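Local structure of inositol monophosphatase family protein (Staphylococcus aureus subsp. aureus MSSA476, 4I3Y) at residues A[47-50]-A[51-55]; A[62-65]-A[66-70]; A[142-146]-A[147-151]; A[163-167]-A[168-172]; A[254-257]-A[258-262]. The protein probably hydrolyses inositol monophosphates to inositol and phosphate in a magnesium-dependent reaction that lithium inhibits. All coordinates share one frame; numbering follows the deposited sequence.

Contact 1 of 5, residues A[47-50]-A[51-55]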
loop_
_atom_site.group_PDB
_atom_site.type_symbol
_atom_site.label_atom_id
_atom_site.label_comp_id
_atom_site.label_asym_id
_atom_site.label_seq_id
_atom_site.Cartn_x
_atom_site.Cartn_y
_atom_site.Cartn_z
ATOM N N ASP A 47 -0.625 16.785 11.983
ATOM C CA ASP A 47 -2.030 16.719 11.622
ATOM C C ASP A 47 -2.276 17.683 10.459
ATOM O O ASP A 47 -2.651 18.836 10.694
ATOM C CB ASP A 47 -2.877 17.164 12.799
ATOM C CG ASP A 47 -4.353 16.922 12.571
ATOM O OD1 ASP A 47 -4.715 16.127 11.651
ATOM O OD2 ASP A 47 -5.149 17.511 13.302
ATOM N N LEU A 48 -2.116 17.202 9.220
ATOM C CA LEU A 48 -1.986 18.088 8.027
ATOM C C LEU A 48 -3.316 18.413 7.305
ATOM O O LEU A 48 -4.245 17.612 7.325
ATOM C CB LEU A 48 -1.049 17.427 7.028
ATOM C CG LEU A 48 0.431 17.744 7.086
ATOM C CD1 LEU A 48 0.897 18.091 8.473
ATOM C CD2 LEU A 48 1.309 16.692 6.407
ATOM N N VAL A 49 -3.366 19.569 6.645
ATOM C CA VAL A 49 -4.468 19.937 5.737
ATOM C C VAL A 49 -3.878 20.741 4.591
ATOM O O VAL A 49 -2.936 21.516 4.801
ATOM C CB VAL A 49 -5.683 20.680 6.431
ATOM C CG1 VAL A 49 -5.290 22.001 7.125
ATOM C CG2 VAL A 49 -6.768 20.984 5.406
ATOM N N THR A 50 -4.331 20.476 3.369
ATOM C CA THR A 50 -3.771 21.236 2.252
ATOM C C THR A 50 -4.865 21.997 1.507
ATOM O O THR A 50 -6.048 21.881 1.821
ATOM C CB THR A 50 -3.073 20.315 1.232
ATOM O OG1 THR A 50 -4.057 19.537 0.530
ATOM C CG2 THR A 50 -2.022 19.393 1.955
ATOM N N ASN A 51 -4.434 22.755 0.515
ATOM C CA ASN A 51 -5.312 23.460 -0.375
ATOM C C ASN A 51 -6.118 22.464 -1.176
ATOM O O ASN A 51 -7.234 22.774 -1.584
ATOM C CB ASN A 51 -4.479 24.307 -1.316
ATOM C CG ASN A 51 -3.665 23.459 -2.259
ATOM O OD1 ASN A 51 -3.888 23.491 -3.479
ATOM N ND2 ASN A 51 -2.729 22.677 -1.721
ATOM N N VAL A 52 -5.575 21.255 -1.384
ATOM C CA VAL A 52 -6.332 20.215 -2.077
ATOM C C VAL A 52 -7.559 19.809 -1.228
ATOM O O VAL A 52 -8.709 19.780 -1.730
ATOM C CB VAL A 52 -5.469 18.986 -2.408
ATOM C CG1 VAL A 52 -6.301 17.880 -3.076
ATOM C CG2 VAL A 52 -4.220 19.365 -3.230
ATOM N N ASP A 53 -7.322 19.455 0.041
ATOM C CA ASP A 53 -8.430 19.146 0.951
ATOM C C ASP A 53 -9.461 20.297 0.919
ATOM O O ASP A 53 -10.650 20.058 0.738
ATOM C CB ASP A 53 -7.966 18.990 2.430
ATOM C CG ASP A 53 -6.805 18.017 2.623
ATOM O OD1 ASP A 53 -5.657 18.307 2.138
ATOM O OD2 ASP A 53 -7.055 16.955 3.287
ATOM N N LYS A 54 -9.003 21.529 1.177
ATOM C CA LYS A 54 -9.895 22.715 1.302
ATOM C C LYS A 54 -10.710 23.057 0.047
ATOM O O LYS A 54 -11.953 23.211 0.129
ATOM C CB LYS A 54 -9.100 23.914 1.751
ATOM C CG LYS A 54 -8.459 23.741 3.136
ATOM C CD LYS A 54 -7.868 25.082 3.577
ATOM C CE LYS A 54 -7.714 25.213 5.072
ATOM N NZ LYS A 54 -6.290 24.912 5.413
ATOM N N GLN A 55 -10.058 23.069 -1.116
ATOM C CA GLN A 55 -10.787 23.248 -2.399
ATOM C C GLN A 55 -11.816 22.161 -2.764
ATOM O O GLN A 55 -12.962 22.469 -3.170
ATOM C CB GLN A 55 -9.817 23.383 -3.557
ATOM C CG GLN A 55 -9.099 24.716 -3.587
ATOM C CD GLN A 55 -10.093 25.873 -3.714
ATOM O OE1 GLN A 55 -10.199 26.717 -2.813
ATOM N NE2 GLN A 55 -10.875 25.873 -4.801
#
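Thr50 and Asp53 form a capping box at the start of helix 51-67, where strand 48-50 turns into the helix. Their side chains meet at about a right angle. Thr50 holds OG1 between its own backbone N and carbonyl carbon (chi1 70°), which turns the hydroxyl toward the first turn of the helix. From there Thr50 OG1 donates to Asp53 OD1 over 2.6 Å, reaching that oxygen nearly along its C-O axis. The same oxygen takes a second bond, Thr50 N to Asp53 OD1 at 2.8 Å, and this donor stands 58° out of the carboxylate plane. Two donors of one residue thus fix the rotation of the carboxylate, while Thr50 OG1 accepts only a weak bond from Val52 N. The other carboxylate oxygen, Asp53 OD2, is bonded to Thr99 at the start of helix 99-105. The Asp53 side chain lies about 4 Å from a bound magnesium ion and from a phosphate ion, consistent with the box holding this acid at the border of the metal site. Val49 packs beside it, with CG2 3.8 Å from Asp53 CB, and the Lys54 chain crosses Val49 at about a right angle. Lys54 bends at its last torsion (chi4 99°), bringing NZ to 3.5 Å from Val49 CG1. At its backbone, Lys54 N closes the first helical turn on Thr50 O at 3.0 Å.

Contact 2 of 5, residues A[62-65]-A[66-70]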
loop_
_atom_site.group_PDB
_atom_site.type_symbol
_atom_site.label_atom_id
_atom_site.label_comp_id
_atom_site.label_asym_id
_atom_site.label_seq_id
_atom_site.Cartn_x
_atom_site.Cartn_y
_atom_site.Cartn_z
ATOM N N GLN A 62 -20.409 23.917 -2.706
ATOM C CA GLN A 62 -21.000 24.662 -3.777
ATOM C C GLN A 62 -21.900 23.765 -4.676
ATOM O O GLN A 62 -23.025 24.160 -4.978
ATOM C CB GLN A 62 -19.875 25.407 -4.480
ATOM C CG GLN A 62 -20.177 25.956 -5.857
ATOM C CD GLN A 62 -21.233 27.060 -5.842
ATOM O OE1 GLN A 62 -21.683 27.545 -4.773
ATOM N NE2 GLN A 62 -21.642 27.470 -7.044
ATOM N N PHE A 63 -21.431 22.549 -5.051
ATOM C CA PHE A 63 -22.263 21.516 -5.692
ATOM C C PHE A 63 -23.560 21.268 -4.935
ATOM O O PHE A 63 -24.656 21.156 -5.486
ATOM C CB PHE A 63 -21.511 20.141 -5.791
ATOM C CG PHE A 63 -22.380 19.018 -6.255
ATOM C CD1 PHE A 63 -22.551 18.782 -7.614
ATOM C CD2 PHE A 63 -23.038 18.207 -5.326
ATOM C CE1 PHE A 63 -23.388 17.756 -8.057
ATOM C CE2 PHE A 63 -23.873 17.172 -5.733
ATOM C CZ PHE A 63 -24.057 16.959 -7.108
ATOM N N LEU A 64 -23.454 21.135 -3.646
ATOM C CA LEU A 64 -24.634 20.868 -2.877
ATOM C C LEU A 64 -25.551 22.136 -2.834
ATOM O O LEU A 64 -26.797 22.041 -2.905
ATOM C CB LEU A 64 -24.154 20.527 -1.468
ATOM C CG LEU A 64 -24.641 19.324 -0.697
ATOM C CD1 LEU A 64 -24.803 18.009 -1.457
ATOM C CD2 LEU A 64 -23.804 19.144 0.567
ATOM N N ALA A 65 -24.971 23.320 -2.704
ATOM C CA ALA A 65 -25.836 24.491 -2.635
ATOM C C ALA A 65 -26.740 24.519 -3.898
ATOM O O ALA A 65 -27.845 24.953 -3.910
ATOM C CB ALA A 65 -25.011 25.755 -2.518
ATOM N N THR A 66 -26.251 23.942 -4.950
ATOM C CA THR A 66 -26.715 24.230 -6.262
ATOM C C THR A 66 -27.564 23.076 -6.789
ATOM O O THR A 66 -28.284 23.253 -7.754
ATOM C CB THR A 66 -25.391 24.595 -6.949
ATOM O OG1 THR A 66 -25.371 26.001 -7.168
ATOM C CG2 THR A 66 -25.028 23.828 -8.114
ATOM N N TYR A 67 -27.554 21.912 -6.125
ATOM C CA TYR A 67 -28.375 20.770 -6.573
ATOM C C TYR A 67 -29.328 20.240 -5.573
ATOM O O TYR A 67 -30.298 19.593 -5.958
ATOM C CB TYR A 67 -27.519 19.553 -6.938
ATOM C CG TYR A 67 -26.612 19.898 -8.002
ATOM C CD1 TYR A 67 -26.818 19.435 -9.272
ATOM C CD2 TYR A 67 -25.598 20.749 -7.775
ATOM C CE1 TYR A 67 -26.003 19.805 -10.244
ATOM C CE2 TYR A 67 -24.788 21.121 -8.749
ATOM C CZ TYR A 67 -25.029 20.649 -9.975
ATOM O OH TYR A 67 -24.223 21.026 -10.981
ATOM N N PHE A 68 -28.990 20.392 -4.289
ATOM C CA PHE A 68 -29.721 19.742 -3.190
ATOM C C PHE A 68 -29.667 20.709 -2.009
ATOM O O PHE A 68 -29.073 20.392 -0.951
ATOM C CB PHE A 68 -29.002 18.482 -2.781
ATOM C CG PHE A 68 -28.863 17.460 -3.861
ATOM C CD1 PHE A 68 -29.934 16.670 -4.216
ATOM C CD2 PHE A 68 -27.637 17.228 -4.451
ATOM C CE1 PHE A 68 -29.796 15.680 -5.171
ATOM C CE2 PHE A 68 -27.498 16.236 -5.414
ATOM C CZ PHE A 68 -28.577 15.459 -5.785
ATOM N N PRO A 69 -30.308 21.892 -2.168
ATOM C CA PRO A 69 -29.956 23.022 -1.307
ATOM C C PRO A 69 -30.524 22.844 0.098
ATOM O O PRO A 69 -30.112 23.574 0.984
ATOM C CB PRO A 69 -30.590 24.225 -2.030
ATOM C CG PRO A 69 -31.504 23.626 -3.107
ATOM C CD PRO A 69 -31.601 22.143 -2.841
ATOM N N GLU A 70 -31.434 21.869 0.278
ATOM C CA GLU A 70 -31.931 21.448 1.608
ATOM C C GLU A 70 -30.892 20.599 2.311
ATOM O O GLU A 70 -30.950 20.421 3.527
ATOM C CB GLU A 70 -33.189 20.550 1.515
ATOM C CG GLU A 70 -34.367 21.132 0.775
ATOM C CD GLU A 70 -34.658 22.541 1.239
ATOM O OE1 GLU A 70 -34.359 23.488 0.473
ATOM O OE2 GLU A 70 -35.151 22.698 2.383
#
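Phe63 and Tyr67 stack one turn apart at the C-terminal end of helix 51-67, an i to i+4 aromatic pair where the helix gives way to a loop. It is an offset stack: the ring centroids are 4.2 Å apart and the planes differ by 17°, with Phe63 CE1 over the centre of the Tyr67 ring. With its CG anti to the backbone N (chi1 172°), Phe63 swings its ring outward and toward the C-terminal end. There it also meets Phe68, whose ring receives Phe63 CE2 at its edge and in its plane, 3.8 Å from Phe68 CE2. Leu64 adds a looser contact, CD1 to Phe68 CD2 at 4.2 Å. This buried side is backed by helix 12-35: Leu18 touches both phenylalanines, and the rings of Trp22 and Phe63 meet. The other side of the turn is exposed and much thinner. There Gln62 bends back at its second torsion, yet its NE2 stays 4.0 Å from Thr66 OG1, and Pro69 offers CB to Ala65 O at 3.4 Å. Phe63 O lies too close to Tyr67 in the model, so the exact ring overlap and the bonds to that oxygen are doubtful. Phe68 is the first residue to leave helical backbone angles, and its N still bonds to Leu64 O at 3.1 Å, with a N-H...O angle of 160°.

Contact 3 of 5, residues A[142-146]-A[147-151]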
loop_
_atom_site.group_PDB
_atom_site.type_symbol
_atom_site.label_atom_id
_atom_site.label_comp_id
_atom_site.label_asym_id
_atom_site.label_seq_id
_atom_site.Cartn_x
_atom_site.Cartn_y
_atom_site.Cartn_z
ATOM N N GLY A 142 -26.310 -2.197 -5.324
ATOM C CA GLY A 142 -25.125 -2.933 -4.874
ATOM C C GLY A 142 -23.892 -2.024 -4.791
ATOM O O GLY A 142 -23.997 -0.782 -4.785
ATOM N N ALA A 143 -22.727 -2.658 -4.712
ATOM C CA ALA A 143 -21.443 -1.966 -4.599
ATOM C C ALA A 143 -20.620 -2.224 -5.828
ATOM O O ALA A 143 -20.664 -3.333 -6.367
ATOM C CB ALA A 143 -20.695 -2.376 -3.319
ATOM N N PHE A 144 -19.900 -1.181 -6.285
ATOM C CA PHE A 144 -19.173 -1.212 -7.559
ATOM C C PHE A 144 -17.779 -0.594 -7.434
ATOM O O PHE A 144 -17.560 0.314 -6.636
ATOM C CB PHE A 144 -19.975 -0.449 -8.661
ATOM C CG PHE A 144 -21.333 -1.002 -8.878
ATOM C CD1 PHE A 144 -21.566 -1.948 -9.894
ATOM C CD2 PHE A 144 -22.403 -0.609 -8.046
ATOM C CE1 PHE A 144 -22.852 -2.492 -10.085
ATOM C CE2 PHE A 144 -23.685 -1.124 -8.247
ATOM C CZ PHE A 144 -23.894 -2.085 -9.262
ATOM N N CYS A 145 -16.835 -1.074 -8.227
ATOM C CA CYS A 145 -15.547 -0.369 -8.413
ATOM C C CYS A 145 -15.493 -0.054 -9.887
ATOM O O CYS A 145 -15.461 -0.973 -10.725
ATOM C CB CYS A 145 -14.365 -1.214 -7.983
ATOM S SG CYS A 145 -12.775 -0.375 -8.254
ATOM N N ASN A 146 -15.520 1.236 -10.221
ATOM C CA ASN A 146 -15.640 1.651 -11.647
ATOM C C ASN A 146 -16.737 0.907 -12.336
ATOM O O ASN A 146 -16.554 0.403 -13.446
ATOM C CB ASN A 146 -14.338 1.466 -12.424
ATOM C CG ASN A 146 -13.281 2.454 -11.969
ATOM O OD1 ASN A 146 -13.640 3.499 -11.408
ATOM N ND2 ASN A 146 -11.977 2.157 -12.208
ATOM N N GLY A 147 -17.868 0.786 -11.679
ATOM C CA GLY A 147 -18.921 0.000 -12.349
ATOM C C GLY A 147 -18.713 -1.505 -12.544
ATOM O O GLY A 147 -19.592 -2.165 -13.070
ATOM N N ILE A 148 -17.598 -2.080 -12.109
ATOM C CA ILE A 148 -17.575 -3.535 -11.967
ATOM C C ILE A 148 -18.205 -3.864 -10.597
ATOM O O ILE A 148 -17.789 -3.306 -9.627
ATOM C CB ILE A 148 -16.149 -4.061 -12.138
ATOM C CG1 ILE A 148 -15.736 -3.975 -13.651
ATOM C CG2 ILE A 148 -16.026 -5.459 -11.573
ATOM C CD1 ILE A 148 -14.286 -3.567 -13.958
ATOM N N LYS A 149 -19.208 -4.761 -10.510
ATOM C CA LYS A 149 -19.963 -4.993 -9.275
ATOM C C LYS A 149 -19.140 -5.853 -8.303
ATOM O O LYS A 149 -18.602 -6.878 -8.701
ATOM C CB LYS A 149 -21.360 -5.632 -9.538
ATOM C CG LYS A 149 -22.349 -5.663 -8.354
ATOM C CD LYS A 149 -23.738 -6.215 -8.806
ATOM C CE LYS A 149 -24.775 -6.241 -7.680
ATOM N NZ LYS A 149 -24.193 -6.922 -6.475
ATOM N N MET A 150 -19.016 -5.398 -7.058
ATOM C CA MET A 150 -18.364 -6.144 -5.994
ATOM C C MET A 150 -19.319 -7.158 -5.363
ATOM O O MET A 150 -20.522 -6.874 -5.242
ATOM C CB MET A 150 -17.886 -5.145 -4.931
ATOM C CG MET A 150 -16.905 -4.103 -5.452
ATOM S SD MET A 150 -16.557 -2.682 -4.340
ATOM C CE MET A 150 -15.471 -3.551 -3.185
ATOM N N GLU A 151 -18.806 -8.304 -4.893
ATOM C CA GLU A 151 -19.647 -9.268 -4.171
ATOM C C GLU A 151 -19.028 -9.607 -2.808
ATOM O O GLU A 151 -17.834 -9.372 -2.587
ATOM C CB GLU A 151 -19.899 -10.574 -4.969
ATOM C CG GLU A 151 -20.572 -10.471 -6.359
ATOM C CD GLU A 151 -21.946 -9.875 -6.332
ATOM O OE1 GLU A 151 -22.608 -9.826 -5.298
ATOM O OE2 GLU A 151 -22.393 -9.391 -7.365
HETATM O O HOH W 1 -22.771 -5.582 -4.733
#
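The Phe144 ring leans obliquely against Lys149, its cross-strand neighbour in a beta hairpin turned by a type I' turn from Cys145 to Ile148. Phe144 CD1 approaches Lys149 CA at 3.5 Å, and Phe144 CE1 reaches Lys149 CB at the same 3.5 Å. The two residues form an antiparallel non-hydrogen-bonded pair, and Phe144 puts CG beside its backbone N (chi1 -58°), tilting the ring across the neighbouring strand. Lys149 runs extended past it as far as CE, then bends to turn NZ toward Glu151 OE2, a 3.2 Å salt bridge. On the other face of the sheet Met150 lies near Ala143 and Cys145, with Leu226 and helix 191-200 packed beyond it. At the turn, the hydrogen-bonded pair Cys145 and Ile148 exchanges two backbone bonds of 2.8 Å, Cys145 N to Ile148 O and Ile148 N to Cys145 O. Asn146 and Gly147 occupy the corners with positive phi; the Asn146 amide is bonded to Leu134 N of strand 133-138 and to Lys132 O just before it. Toward the open end a water links the strands, accepting from Ala143 N and Lys149 NZ and donating to Met150 O at 2.6 Å.

Contact 4 of 5, residues A[163-167]-A[168-172]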
loop_
_atom_site.group_PDB
_atom_site.type_symbol
_atom_site.label_atom_id
_atom_site.label_comp_id
_atom_site.label_asym_id
_atom_site.label_seq_id
_atom_site.Cartn_x
_atom_site.Cartn_y
_atom_site.Cartn_z
ATOM N N ILE A 163 -3.876 -8.294 8.111
ATOM C CA ILE A 163 -4.619 -7.220 8.783
ATOM C C ILE A 163 -3.903 -5.920 8.751
ATOM O O ILE A 163 -2.689 -5.876 8.525
ATOM C CB ILE A 163 -4.992 -7.498 10.243
ATOM C CG1 ILE A 163 -3.784 -7.838 11.098
ATOM C CG2 ILE A 163 -6.054 -8.574 10.313
ATOM C CD1 ILE A 163 -4.310 -7.900 12.534
ATOM N N SER A 164 -4.666 -4.861 9.002
ATOM C CA SER A 164 -4.178 -3.516 8.857
ATOM C C SER A 164 -4.668 -2.654 10.018
ATOM O O SER A 164 -5.859 -2.713 10.435
ATOM C CB SER A 164 -4.730 -3.004 7.517
ATOM O OG SER A 164 -4.907 -1.615 7.463
ATOM N N PHE A 165 -3.763 -1.839 10.553
ATOM C CA PHE A 165 -4.095 -0.970 11.676
ATOM C C PHE A 165 -2.880 -0.099 11.906
ATOM O O PHE A 165 -1.779 -0.399 11.361
ATOM C CB PHE A 165 -4.450 -1.776 12.958
ATOM C CG PHE A 165 -3.344 -2.710 13.430
ATOM C CD1 PHE A 165 -2.362 -2.266 14.324
ATOM C CD2 PHE A 165 -3.312 -4.035 13.016
ATOM C CE1 PHE A 165 -1.342 -3.115 14.758
ATOM C CE2 PHE A 165 -2.294 -4.900 13.444
ATOM C CZ PHE A 165 -1.294 -4.423 14.293
ATOM N N ASN A 166 -3.085 0.983 12.668
ATOM C CA ASN A 166 -2.001 1.914 13.032
ATOM C C ASN A 166 -1.339 1.337 14.280
ATOM O O ASN A 166 -1.892 1.374 15.391
ATOM C CB ASN A 166 -2.546 3.334 13.246
ATOM C CG ASN A 166 -1.466 4.338 13.660
ATOM O OD1 ASN A 166 -0.301 3.998 13.840
ATOM N ND2 ASN A 166 -1.861 5.589 13.800
ATOM N N ALA A 167 -0.158 0.770 14.078
ATOM C CA ALA A 167 0.553 0.071 15.164
ATOM C C ALA A 167 1.238 1.085 16.124
ATOM O O ALA A 167 1.859 0.683 17.134
ATOM C CB ALA A 167 1.588 -0.860 14.565
ATOM N N GLN A 168 1.169 2.379 15.805
ATOM C CA GLN A 168 1.936 3.385 16.578
ATOM C C GLN A 168 1.091 3.934 17.682
ATOM O O GLN A 168 1.565 4.669 18.515
ATOM C CB GLN A 168 2.377 4.576 15.732
ATOM C CG GLN A 168 3.050 4.197 14.444
ATOM C CD GLN A 168 3.597 5.391 13.694
ATOM O OE1 GLN A 168 3.465 5.491 12.485
ATOM N NE2 GLN A 168 4.180 6.304 14.417
ATOM N N VAL A 169 -0.163 3.528 17.698
ATOM C CA VAL A 169 -1.143 4.150 18.502
ATOM C C VAL A 169 -1.715 3.161 19.524
ATOM O O VAL A 169 -2.648 3.476 20.233
ATOM C CB VAL A 169 -2.186 4.790 17.510
ATOM C CG1 VAL A 169 -3.600 4.302 17.732
ATOM C CG2 VAL A 169 -2.029 6.299 17.507
ATOM N N MET A 170 -1.127 1.971 19.600
ATOM C CA MET A 170 -1.631 0.909 20.395
ATOM C C MET A 170 -0.547 0.389 21.321
ATOM O O MET A 170 0.659 0.533 21.068
ATOM C CB MET A 170 -2.052 -0.273 19.530
ATOM C CG MET A 170 -3.436 -0.257 18.928
ATOM S SD MET A 170 -3.558 -1.880 18.085
ATOM C CE MET A 170 -4.965 -1.451 17.083
ATOM N N ASN A 171 -1.003 -0.277 22.376
ATOM C CA ASN A 171 -0.096 -0.946 23.277
ATOM C C ASN A 171 0.645 -2.026 22.483
ATOM O O ASN A 171 0.026 -2.813 21.718
ATOM C CB ASN A 171 -0.974 -1.581 24.356
ATOM C CG ASN A 171 -0.454 -2.898 24.839
ATOM O OD1 ASN A 171 0.710 -3.045 25.199
ATOM N ND2 ASN A 171 -1.347 -3.877 24.889
ATOM N N LEU A 172 1.966 -2.102 22.665
ATOM C CA LEU A 172 2.771 -3.032 21.887
ATOM C C LEU A 172 2.449 -4.521 22.071
ATOM O O LEU A 172 2.663 -5.302 21.136
ATOM C CB LEU A 172 4.241 -2.823 22.151
ATOM C CG LEU A 172 4.988 -1.697 21.414
ATOM C CD1 LEU A 172 4.207 -1.064 20.293
ATOM C CD2 LEU A 172 5.570 -0.663 22.356
#
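Met170 crosses the Phe165 side chain at about a right angle, and its thioether makes an oblique Met-aromatic contact: SD lies 4.7 Å from the Phe165 ring centroid, 42° off the ring normal. The methyl follows, with Met170 CE 3.9 Å from Phe165 CD1. A chain extended beyond CG carries it that far. Beside this apolar pair, Asn166 OD1 accepts from Gln168 N at 2.9 Å, the donor standing 40° above the carbonyl plane, while the Gln168 CB and CG lie close to the same oxygen. The amide can reach back because Asn166 CG is anti to its own N (chi1 179°); ND2 then sits 3.8 Å from Val169 CG2. This is an Asx turn, at the head of a type I beta turn from Asn166 to Val169, which leads strand 162-164 of the five-stranded mixed sheet toward helix 172-181. Farther out, Val175 and Leu178 of that helix and Ile207 of strand 205-208 touch Met170. Tyr185 meets the Phe165 ring edge-to-face and bonds through its hydroxyl to Phe165 O. The turn itself faces the second subunit, where Phe179 and Ser184 of that neighbouring subunit pack on Ala167 and Gln168 respectively.

Contact 5 of 5, residues A[254-257]-A[258-262]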
loop_
_atom_site.group_PDB
_atom_site.type_symbol
_atom_site.label_atom_id
_atom_site.label_comp_id
_atom_site.label_asym_id
_atom_site.label_seq_id
_atom_site.Cartn_x
_atom_site.Cartn_y
_atom_site.Cartn_z
ATOM N N HIS A 254 -13.820 -11.338 12.557
ATOM C CA HIS A 254 -14.249 -10.179 13.362
ATOM C C HIS A 254 -14.122 -10.456 14.882
ATOM O O HIS A 254 -13.462 -9.706 15.647
ATOM C CB HIS A 254 -15.682 -9.843 12.966
ATOM C CG HIS A 254 -16.372 -8.834 13.837
ATOM N ND1 HIS A 254 -16.019 -7.510 13.873
ATOM C CD2 HIS A 254 -17.440 -8.959 14.652
ATOM C CE1 HIS A 254 -16.835 -6.848 14.671
ATOM N NE2 HIS A 254 -17.706 -7.713 15.168
ATOM N N GLU A 255 -14.703 -11.570 15.302
ATOM C CA GLU A 255 -14.740 -11.858 16.742
ATOM C C GLU A 255 -13.315 -12.100 17.264
ATOM O O GLU A 255 -12.957 -11.622 18.333
ATOM C CB GLU A 255 -15.668 -13.046 17.028
ATOM C CG GLU A 255 -16.532 -12.856 18.288
ATOM C CD GLU A 255 -16.928 -14.201 18.948
ATOM O OE1 GLU A 255 -16.553 -15.289 18.427
ATOM O OE2 GLU A 255 -17.603 -14.186 20.005
ATOM N N THR A 256 -12.504 -12.809 16.485
ATOM C CA THR A 256 -11.174 -13.145 16.949
ATOM C C THR A 256 -10.399 -11.828 17.126
ATOM O O THR A 256 -9.684 -11.676 18.115
ATOM C CB THR A 256 -10.420 -14.063 15.965
ATOM O OG1 THR A 256 -11.138 -15.288 15.764
ATOM C CG2 THR A 256 -8.950 -14.338 16.386
ATOM N N VAL A 257 -10.557 -10.867 16.194
ATOM C CA VAL A 257 -9.808 -9.608 16.271
ATOM C C VAL A 257 -10.250 -8.805 17.467
ATOM O O VAL A 257 -9.439 -8.184 18.137
ATOM C CB VAL A 257 -9.988 -8.746 14.989
ATOM C CG1 VAL A 257 -9.285 -7.412 15.182
ATOM C CG2 VAL A 257 -9.393 -9.485 13.763
ATOM N N LEU A 258 -11.573 -8.771 17.713
ATOM C CA LEU A 258 -12.095 -7.978 18.836
ATOM C C LEU A 258 -11.649 -8.564 20.166
ATOM O O LEU A 258 -11.382 -7.824 21.153
ATOM C CB LEU A 258 -13.642 -7.947 18.855
ATOM C CG LEU A 258 -14.342 -7.029 17.857
ATOM C CD1 LEU A 258 -15.840 -6.885 18.222
ATOM C CD2 LEU A 258 -13.695 -5.660 17.881
ATOM N N LYS A 259 -11.606 -9.884 20.228
ATOM C CA LYS A 259 -11.199 -10.503 21.480
ATOM C C LYS A 259 -9.691 -10.240 21.750
ATOM O O LYS A 259 -9.319 -9.891 22.867
ATOM C CB LYS A 259 -11.638 -11.966 21.560
ATOM C CG LYS A 259 -10.619 -12.928 21.018
ATOM C CD LYS A 259 -10.356 -14.099 21.989
ATOM C CE LYS A 259 -9.922 -15.356 21.197
ATOM N NZ LYS A 259 -8.826 -15.019 20.240
ATOM N N ILE A 260 -8.840 -10.334 20.728
ATOM C CA ILE A 260 -7.420 -9.870 20.869
ATOM C C ILE A 260 -7.298 -8.403 21.338
ATOM O O ILE A 260 -6.483 -8.063 22.195
ATOM C CB ILE A 260 -6.608 -10.050 19.578
ATOM C CG1 ILE A 260 -6.437 -11.517 19.262
ATOM C CG2 ILE A 260 -5.202 -9.488 19.718
ATOM C CD1 ILE A 260 -6.000 -11.762 17.816
ATOM N N LEU A 261 -8.059 -7.496 20.732
ATOM C CA LEU A 261 -7.954 -6.090 21.098
ATOM C C LEU A 261 -8.334 -5.862 22.569
ATOM O O LEU A 261 -7.845 -4.922 23.199
ATOM C CB LEU A 261 -8.907 -5.226 20.212
ATOM C CG LEU A 261 -8.439 -4.908 18.789
ATOM C CD1 LEU A 261 -9.620 -4.397 17.955
ATOM C CD2 LEU A 261 -7.258 -3.950 18.761
ATOM N N ASN A 262 -9.296 -6.622 23.065
ATOM C CA ASN A 262 -9.873 -6.341 24.352
ATOM C C ASN A 262 -9.194 -7.181 25.494
ATOM O O ASN A 262 -9.429 -6.915 26.681
ATOM C CB ASN A 262 -11.396 -6.543 24.305
ATOM C CG ASN A 262 -12.100 -5.484 23.452
ATOM O OD1 ASN A 262 -11.859 -4.274 23.608
ATOM N ND2 ASN A 262 -12.983 -5.923 22.555
#
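His254 sets CG anti to its backbone N (chi1 170°), and Leu258 places CG beside its own N (chi1 -77°); together these torsions bring the leucine over one face of the imidazole. Leu258 CG stands 4.0 Å above the ring plane, offset toward the rim, and its CD1 comes to 3.7 Å from His254 NE2. An aliphatic branch point, Leu258 CG, thus covers the ring face. Val257 and Leu261 keep the same i to i+4 spacing but lie side by side, pointing the same way, with Val257 CG1 4.1 Å from Leu261 CD1. Thr256 is likewise aligned with two followers. Its methyl CG2 is 4.2 Å from Ile260 CD1 and 3.9 Å from Lys259 NZ, the lysine having bent at its second and fourth torsions on the exposed side. The backbone keeps this spacing regular through four bonds, the straightest being Ile260 N to Thr256 O at 3.1 Å with a N-H...O angle of 174°. Three groups of neighbours receive the buried residues. His254, Val257 and Leu258 rest on Ile247 of strand 246-249, the first and last of them also on Thr231 of strand 229-232; Ile260 and Leu261 reach Leu178 of helix 172-181. The pattern is that of an amphipathic alpha helix, 254-262, whose buried side packs on the five-stranded mixed sheet and on helix 172-181 of an alpha/beta layered fold.

Contacts 1 and 2 sit on the two ends of helix 51-67, their centres about 22 Å apart: the first is buried and polar, near a magnesium ion, the second partly buried and aromatic. Contact 3, a surface hairpin at the edge of the seven-stranded sheet, joins its strands by backbone bonds, a bridging water and Phe144 against Lys149. Contact 4 follows a strand of the five-stranded sheet and contact 5 is a helix packed on it; both are partly buried, their centres are about 14 Å apart, and they touch directly, Met170 CE lying 3.8 Å from Leu261 CD2. Both also use Leu178 of helix 172-181. A side-chain amide and a Met-aromatic pair shape contact 4, whereas regular helical bonding and apolar rows shape contact 5.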